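Local structure of MlnE (Bacillus amyloliquefaciens subsp. plantarum, 5D2E) at residues E24-L37 against E473-S487. The protein is the N-terminal B-type ketoreductase piece of a macrolactin polyketide assembly-line protein, binding NADP and probably reducing beta-keto groups of carrier-bound intermediates. Sequence-based numbering, arbitrary orientation.
Sequences EGLELIKSLGKTHL and ELLSAQAGLAAFQDS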
loop_
_atom_site.group_PDB
_atom_site.type_symbol
_atom_site.label_atom_id
_atom_site.label_comp_id
_atom_site.label_asym_id
_atom_site.label_seq_id
_atom_site.Cartn_x
_atom_site.Cartn_y
_atom_site.Cartn_z
ATOM N N GLU A 24 21.822 -9.971 23.095
ATOM C CA GLU A 24 20.668 -10.144 22.173
ATOM C C GLU A 24 19.534 -10.940 22.849
ATOM O O GLU A 24 18.361 -10.544 22.801
ATOM C CB GLU A 24 21.115 -10.888 20.911
ATOM C CG GLU A 24 22.053 -10.140 19.965
ATOM C CD GLU A 24 22.587 -11.060 18.856
ATOM O OE1 GLU A 24 22.946 -10.555 17.765
ATOM O OE2 GLU A 24 22.633 -12.292 19.077
ATOM N N GLY A 25 19.891 -12.057 23.492
ATOM C CA GLY A 25 18.912 -12.890 24.194
ATOM C C GLY A 25 18.179 -12.131 25.283
ATOM O O GLY A 25 16.957 -12.277 25.500
ATOM N N LEU A 26 18.938 -11.321 26.005
ATOM C CA LEU A 26 18.339 -10.480 27.011
ATOM C C LEU A 26 17.408 -9.446 26.371
ATOM O O LEU A 26 16.296 -9.290 26.846
ATOM C CB LEU A 26 19.436 -9.788 27.844
ATOM C CG LEU A 26 18.962 -8.849 28.958
ATOM C CD1 LEU A 26 18.102 -9.610 29.952
ATOM C CD2 LEU A 26 20.174 -8.181 29.623
ATOM N N GLU A 27 17.874 -8.740 25.329
ATOM C CA GLU A 27 17.022 -7.756 24.639
ATOM C C GLU A 27 15.687 -8.439 24.215
ATOM O O GLU A 27 14.580 -7.907 24.469
ATOM C CB GLU A 27 17.748 -7.096 23.459
ATOM C CG GLU A 27 16.848 -6.190 22.574
ATOM C CD GLU A 27 17.604 -5.402 21.482
ATOM O OE1 GLU A 27 17.318 -5.576 20.283
ATOM O OE2 GLU A 27 18.497 -4.578 21.804
ATOM N N LEU A 28 15.779 -9.659 23.678
ATOM C CA LEU A 28 14.556 -10.377 23.241
ATOM C C LEU A 28 13.630 -10.676 24.408
ATOM O O LEU A 28 12.400 -10.460 24.338
ATOM C CB LEU A 28 14.921 -11.662 22.508
ATOM C CG LEU A 28 13.869 -12.426 21.685
ATOM C CD1 LEU A 28 12.882 -11.479 20.983
ATOM C CD2 LEU A 28 14.626 -13.284 20.676
ATOM N N ILE A 29 14.200 -11.109 25.533
ATOM C CA ILE A 29 13.343 -11.399 26.704
ATOM C C ILE A 29 12.600 -10.159 27.206
ATOM O O ILE A 29 11.424 -10.226 27.623
ATOM C CB ILE A 29 14.180 -12.021 27.867
ATOM C CG1 ILE A 29 14.587 -13.449 27.499
ATOM C CG2 ILE A 29 13.385 -11.985 29.190
ATOM C CD1 ILE A 29 15.884 -13.908 28.140
ATOM N N LYS A 30 13.297 -9.025 27.181
ATOM C CA LYS A 30 12.717 -7.774 27.605
ATOM C C LYS A 30 11.546 -7.389 26.716
ATOM O O LYS A 30 10.659 -6.683 27.191
ATOM C CB LYS A 30 13.748 -6.672 27.555
ATOM C CG LYS A 30 14.822 -6.830 28.625
ATOM C CD LYS A 30 15.893 -5.781 28.410
ATOM C CE LYS A 30 16.670 -5.526 29.689
ATOM N NZ LYS A 30 17.968 -4.894 29.343
ATOM N N SER A 31 11.546 -7.852 25.446
ATOM C CA SER A 31 10.402 -7.595 24.532
ATOM C C SER A 31 9.225 -8.567 24.677
ATOM O O SER A 31 8.212 -8.390 24.003
ATOM C CB SER A 31 10.856 -7.612 23.075
ATOM O OG SER A 31 10.995 -8.965 22.570
ATOM N N LEU A 32 9.322 -9.574 25.551
ATOM C CA LEU A 32 8.297 -10.607 25.606
ATOM C C LEU A 32 6.943 -10.061 25.986
ATOM O O LEU A 32 6.829 -9.202 26.884
ATOM C CB LEU A 32 8.670 -11.784 26.530
ATOM C CG LEU A 32 9.713 -12.745 25.951
ATOM C CD1 LEU A 32 9.785 -13.980 26.839
ATOM C CD2 LEU A 32 9.429 -13.137 24.495
ATOM N N GLY A 33 5.933 -10.541 25.247
ATOM C CA GLY A 33 4.565 -10.020 25.293
ATOM C C GLY A 33 4.316 -8.686 24.600
ATOM O O GLY A 33 3.214 -8.135 24.696
ATOM N N LYS A 34 5.322 -8.133 23.937
ATOM C CA LYS A 34 5.141 -6.852 23.289
ATOM C C LYS A 34 5.037 -6.935 21.770
ATOM O O LYS A 34 4.652 -5.952 21.183
ATOM C CB LYS A 34 6.255 -5.869 23.654
ATOM C CG LYS A 34 6.466 -5.678 25.147
ATOM C CD LYS A 34 5.216 -5.138 25.841
ATOM C CE LYS A 34 5.379 -5.124 27.352
ATOM N NZ LYS A 34 6.751 -4.621 27.644
ATOM N N THR A 35 5.420 -8.057 21.149
ATOM C CA THR A 35 5.470 -8.135 19.682
ATOM C C THR A 35 4.434 -9.133 19.222
ATOM O O THR A 35 4.453 -10.284 19.617
ATOM C CB THR A 35 6.840 -8.573 19.220
ATOM O OG1 THR A 35 7.787 -7.696 19.799
ATOM C CG2 THR A 35 7.000 -8.453 17.711
ATOM N N HIS A 36 3.502 -8.683 18.407
ATOM C CA HIS A 36 2.414 -9.542 17.946
ATOM C C HIS A 36 2.310 -9.464 16.378
ATOM O O HIS A 36 2.523 -8.387 15.786
ATOM C CB HIS A 36 1.116 -9.061 18.611
ATOM C CG HIS A 36 1.280 -8.593 20.029
ATOM N ND1 HIS A 36 1.240 -9.458 21.110
ATOM C CD2 HIS A 36 1.478 -7.351 20.547
ATOM C CE1 HIS A 36 1.439 -8.770 22.224
ATOM N NE2 HIS A 36 1.572 -7.489 21.917
ATOM N N LEU A 37 2.040 -10.605 15.737
ATOM C CA LEU A 37 1.790 -10.654 14.307
ATOM C C LEU A 37 0.286 -10.713 14.032
ATOM O O LEU A 37 -0.473 -11.343 14.776
ATOM C CB LEU A 37 2.453 -11.837 13.697
ATOM C CG LEU A 37 3.923 -12.123 13.917
ATOM C CD1 LEU A 37 4.299 -13.188 12.897
ATOM C CD2 LEU A 37 4.801 -10.934 13.714
ATOM N N GLU A 473 4.753 0.660 21.616
ATOM C CA GLU A 473 6.148 0.761 21.961
ATOM C C GLU A 473 6.932 0.610 20.698
ATOM O O GLU A 473 6.466 -0.018 19.764
ATOM C CB GLU A 473 6.539 -0.374 22.905
ATOM C CG GLU A 473 5.989 -0.176 24.309
ATOM C CD GLU A 473 6.284 -1.348 25.233
ATOM O OE1 GLU A 473 7.459 -1.798 25.309
ATOM O OE2 GLU A 473 5.322 -1.820 25.877
ATOM N N LEU A 474 8.142 1.129 20.682
ATOM C CA LEU A 474 9.035 0.920 19.589
ATOM C C LEU A 474 9.398 -0.564 19.509
ATOM O O LEU A 474 9.443 -1.276 20.515
ATOM C CB LEU A 474 10.300 1.769 19.741
ATOM C CG LEU A 474 10.190 3.286 19.615
ATOM C CD1 LEU A 474 11.504 3.937 20.045
ATOM C CD2 LEU A 474 9.863 3.713 18.205
ATOM N N LEU A 475 9.622 -1.029 18.292
ATOM C CA LEU A 475 10.043 -2.395 18.062
ATOM C C LEU A 475 11.581 -2.458 18.176
ATOM O O LEU A 475 12.284 -1.802 17.443
ATOM C CB LEU A 475 9.594 -2.834 16.650
ATOM C CG LEU A 475 9.934 -4.246 16.153
ATOM C CD1 LEU A 475 9.247 -5.279 17.002
ATOM C CD2 LEU A 475 9.519 -4.417 14.683
ATOM N N SER A 476 12.102 -3.283 19.074
ATOM C CA SER A 476 13.546 -3.381 19.222
ATOM C C SER A 476 14.106 -4.205 18.091
ATOM O O SER A 476 13.390 -5.031 17.507
ATOM C CB SER A 476 13.885 -4.058 20.578
ATOM O OG SER A 476 13.594 -5.449 20.611
ATOM N N ALA A 477 15.391 -4.017 17.805
ATOM C CA ALA A 477 16.096 -4.771 16.779
ATOM C C ALA A 477 15.872 -6.274 16.860
ATOM O O ALA A 477 15.568 -6.924 15.860
ATOM C CB ALA A 477 17.597 -4.488 16.846
ATOM N N GLN A 478 16.052 -6.850 18.041
ATOM C CA GLN A 478 15.881 -8.281 18.202
ATOM C C GLN A 478 14.448 -8.760 18.033
ATOM O O GLN A 478 14.210 -9.798 17.498
ATOM C CB GLN A 478 16.421 -8.742 19.572
ATOM C CG GLN A 478 17.963 -8.742 19.581
ATOM C CD GLN A 478 18.519 -9.702 18.541
ATOM O OE1 GLN A 478 18.151 -10.881 18.516
ATOM N NE2 GLN A 478 19.355 -9.205 17.662
ATOM N N ALA A 479 13.520 -8.042 18.620
ATOM C CA ALA A 479 12.130 -8.360 18.479
ATOM C C ALA A 479 11.699 -8.363 16.970
ATOM O O ALA A 479 10.895 -9.207 16.577
ATOM C CB ALA A 479 11.355 -7.338 19.236
ATOM N N GLY A 480 12.230 -7.413 16.205
ATOM C CA GLY A 480 11.889 -7.205 14.803
ATOM C C GLY A 480 12.509 -8.304 13.970
ATOM O O GLY A 480 11.865 -8.885 13.124
ATOM N N LEU A 481 13.773 -8.632 14.256
ATOM C CA LEU A 481 14.402 -9.778 13.602
ATOM C C LEU A 481 13.678 -11.042 13.849
ATOM O O LEU A 481 13.469 -11.842 12.923
ATOM C CB LEU A 481 15.854 -9.975 14.008
ATOM C CG LEU A 481 16.694 -8.861 13.486
ATOM C CD1 LEU A 481 18.048 -8.883 14.195
ATOM C CD2 LEU A 481 16.831 -8.875 11.970
ATOM N N ALA A 482 13.226 -11.243 15.077
ATOM C CA ALA A 482 12.512 -12.453 15.363
ATOM C C ALA A 482 11.086 -12.476 14.711
ATOM O O ALA A 482 10.555 -13.551 14.428
ATOM C CB ALA A 482 12.353 -12.619 16.841
ATOM N N ALA A 483 10.442 -11.311 14.626
ATOM C CA ALA A 483 9.124 -11.222 13.970
ATOM C C ALA A 483 9.294 -11.614 12.486
ATOM O O ALA A 483 8.469 -12.328 11.937
ATOM C CB ALA A 483 8.528 -9.849 14.145
ATOM N N PHE A 484 10.383 -11.193 11.877
ATOM C CA PHE A 484 10.702 -11.560 10.522
ATOM C C PHE A 484 10.883 -13.047 10.416
ATOM O O PHE A 484 10.284 -13.705 9.566
ATOM C CB PHE A 484 11.970 -10.889 10.107
ATOM C CG PHE A 484 12.546 -11.424 8.837
ATOM C CD1 PHE A 484 12.052 -11.017 7.626
ATOM C CD2 PHE A 484 13.588 -12.366 8.861
ATOM C CE1 PHE A 484 12.557 -11.493 6.474
ATOM C CE2 PHE A 484 14.096 -12.845 7.683
ATOM C CZ PHE A 484 13.559 -12.418 6.485
ATOM N N GLN A 485 11.707 -13.584 11.310
ATOM C CA GLN A 485 11.912 -15.030 11.402
ATOM C C GLN A 485 10.609 -15.783 11.545
ATOM O O GLN A 485 10.366 -16.752 10.813
ATOM C CB GLN A 485 12.879 -15.309 12.596
ATOM C CG GLN A 485 13.542 -16.645 12.627
ATOM C CD GLN A 485 14.376 -16.956 11.392
ATOM O OE1 GLN A 485 15.218 -16.166 10.924
ATOM N NE2 GLN A 485 14.174 -18.155 10.881
ATOM N N ASP A 486 9.721 -15.345 12.428
ATOM C CA ASP A 486 8.448 -16.014 12.581
ATOM C C ASP A 486 7.576 -15.888 11.294
ATOM O O ASP A 486 6.963 -16.844 10.829
ATOM C CB ASP A 486 7.644 -15.375 13.688
ATOM C CG ASP A 486 6.422 -16.198 14.097
ATOM O OD1 ASP A 486 6.154 -17.289 13.519
ATOM O OD2 ASP A 486 5.705 -15.736 15.021
ATOM N N SER A 487 7.528 -14.670 10.777
ATOM C CA SER A 487 6.718 -14.341 9.584
ATOM C C SER A 487 7.089 -15.239 8.431
ATOM O O SER A 487 6.232 -15.747 7.748
ATOM C CB SER A 487 6.947 -12.903 9.204
ATOM O OG SER A 487 6.341 -12.100 10.183
HETATM O O HOH W 1 20.672 -10.774 15.652
HETATM O O HOH W 2 13.623 -5.588 23.553
#
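Helix 24-30 and strand 35-37 pack on helix 477-487 in a mixed polar and apolar contact, with the Glu-27 side chain bonded to the helix start. It joins the N-terminal region to the late part of the NADP-binding ketoreductase fold. The two helices run nearly perpendicular, at 82°, their axes approaching to 8.5 Å. Glu-27 CG lies anti to the backbone N (chi1 172°) and the chain stays extended, which carries Glu-27 OE1 to a hydrogen bond of 2.9 Å from Gln-478 N. The N-H meets OE1 nearly along the C-O axis. Ser-476 is the N-cap, and its OG accepts from Ala-479 N. A water links that OG to Glu-27 O. The Gln-478 amide stacks on the Glu-24 carboxylate, their planes 26° apart. A second water bridges Glu-24 OE1 and Gln-478 NE2, while Glu-24 OE2 accepts from Thr-21 N.

Leu-28, Thr-35 and Leu-37 meet the alanine face of helix 477-487. Leu-28 CD1 rests against Ala-479 and Ala-482. Ala-479 CB meets Thr-35 OG1 at 3.6 Å. Leu-37 CD2 touches Ala-483 CB at 3.9 Å, and Leu-37 CD1 lies against Asp-486 OD2 and Ser-487 OG. At the edge, ahead of the helix, Lys-34 NZ and Glu-473 OE2 form a long salt bridge of 3.6 Å. Leu-475 packs on Trp-452, an NADP-binding residue. The Glu-27 carboxylate and Ser-476 OG thus serve separate amides of the helix start, where a negative charge probably interacts favourably with the helix dipole.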